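Local coordinates for DNA repair protein RAD14 (Saccharomyces cerevisiae, PDB 5A3D) that binds specifically to damaged, kinked DNA and is required for the incision step of nucleotide excision repair, here seen as its zinc-containing DNA-binding domain, at residues Q24-K27 against Q28-K31. Residues are numbered along the deposited sequence; the frame is centred on the assembly and turned at random.
Sequences QVCK and QCSK. With ZN (zinc ion), chain F.
Cys-26 and Cys-29 grip one zinc ion between them, each SG sitting 2.3 Å from the metal, and that shared metal brings Cys-26 SG and Cys-29 SG to 3.6 Å of each other. Cys-4 and Cys-7, from the start of the chain, supply the other two thiolates. Cys-26 also opens the helix 27-32: with chi1 at 72° its SG lies between backbone N and carbonyl carbon, where it can take a nearly straight hydrogen bond from Cys-29 N at 3.5 Å. One sulfur therefore serves as metal ligand and N-cap acceptor at once, a bond likely to temper its negative charge. On the buried side, Val-25 CG1 lies 4.1 Å from Cys-29 CB, while Tyr-37 covers Val-25 and Ser-30. The first helical turn closes as Ser-30 N donates to Cys-26 O at 2.9 Å. One residue further on, Lys-27 O takes two donors, both tilted to the same face of its carbonyl plane, Ser-30 OG at 2.7 Å and Lys-31 N at 3.1 Å. With the OG of Ser-30 gone, as in an alanine here, Lys-27 O is likely to lose the shorter of these two bonds and keep the one from Lys-31 N. The solvent side is looser: the exposed Lys-27 runs out through a chain bent at chi2 and chi3, and Gln-28 extends to hydrogen-bond Glu-32 through NE2. Lys-31 merely brushes Lys-27 O with its CG. A CxxC pair at a helix start, with the first cysteine both capping and coordinating, is the C-terminal half of the Cys4 zinc finger of the XPA family.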
# COMPACT_ATOMS: atom_id res chain seq x y z
N GLN B 24 -2.02 31.23 -14.92
CA GLN B 24 -2.40 32.64 -15.02
C GLN B 24 -3.83 32.83 -15.58
O GLN B 24 -3.98 33.16 -16.79
CB GLN B 24 -1.37 33.38 -15.87
CG GLN B 24 -0.03 33.47 -15.18
CD GLN B 24 0.38 34.93 -15.09
OE1 GLN B 24 0.95 35.49 -16.06
NE2 GLN B 24 0.04 35.58 -13.94
N VAL B 25 -4.81 32.49 -14.75
CA VAL B 25 -6.25 32.44 -15.13
C VAL B 25 -7.06 33.12 -14.06
O VAL B 25 -6.80 32.92 -12.88
CB VAL B 25 -6.74 30.98 -15.30
CG1 VAL B 25 -8.21 30.97 -15.70
CG2 VAL B 25 -5.91 30.35 -16.38
N CYS B 26 -7.93 34.04 -14.46
CA CYS B 26 -8.77 34.77 -13.51
C CYS B 26 -9.92 33.88 -13.04
O CYS B 26 -10.30 32.88 -13.68
CB CYS B 26 -9.30 36.10 -14.12
SG CYS B 26 -10.53 35.96 -15.35
N LYS B 27 -10.56 34.29 -11.97
CA LYS B 27 -11.59 33.49 -11.36
C LYS B 27 -12.82 33.38 -12.33
O LYS B 27 -13.44 32.34 -12.46
CB LYS B 27 -12.00 34.07 -9.99
CG LYS B 27 -13.04 33.16 -9.37
CD LYS B 27 -12.99 32.79 -7.89
CE LYS B 27 -12.43 33.76 -6.85
NZ LYS B 27 -12.83 33.29 -5.45
N GLN B 28 -13.14 34.46 -13.01
CA GLN B 28 -14.30 34.47 -13.88
C GLN B 28 -14.13 33.41 -15.02
O GLN B 28 -15.02 32.61 -15.32
CB GLN B 28 -14.61 35.85 -14.39
CG GLN B 28 -15.75 35.92 -15.50
CD GLN B 28 -16.25 37.32 -15.78
OE1 GLN B 28 -15.75 38.30 -15.29
NE2 GLN B 28 -17.26 37.41 -16.63
N CYS B 29 -12.97 33.47 -15.66
CA CYS B 29 -12.60 32.58 -16.72
C CYS B 29 -12.53 31.15 -16.24
O CYS B 29 -12.99 30.29 -16.95
CB CYS B 29 -11.29 32.99 -17.40
SG CYS B 29 -11.46 34.43 -18.45
N SER B 30 -12.01 30.92 -15.03
CA SER B 30 -12.04 29.58 -14.51
C SER B 30 -13.52 29.06 -14.40
O SER B 30 -13.74 27.89 -14.69
CB SER B 30 -11.39 29.43 -13.18
OG SER B 30 -12.12 29.97 -12.11
N LYS B 31 -14.47 29.88 -13.97
CA LYS B 31 -15.87 29.42 -13.91
C LYS B 31 -16.49 29.26 -15.30
O LYS B 31 -17.44 28.46 -15.47
CB LYS B 31 -16.79 30.27 -13.02
CG LYS B 31 -16.33 30.48 -11.60
CD LYS B 31 -15.58 29.32 -10.98
CE LYS B 31 -15.67 29.20 -9.45
NZ LYS B 31 -15.78 27.74 -9.08
ZN ZN F . -9.82 35.78 -17.54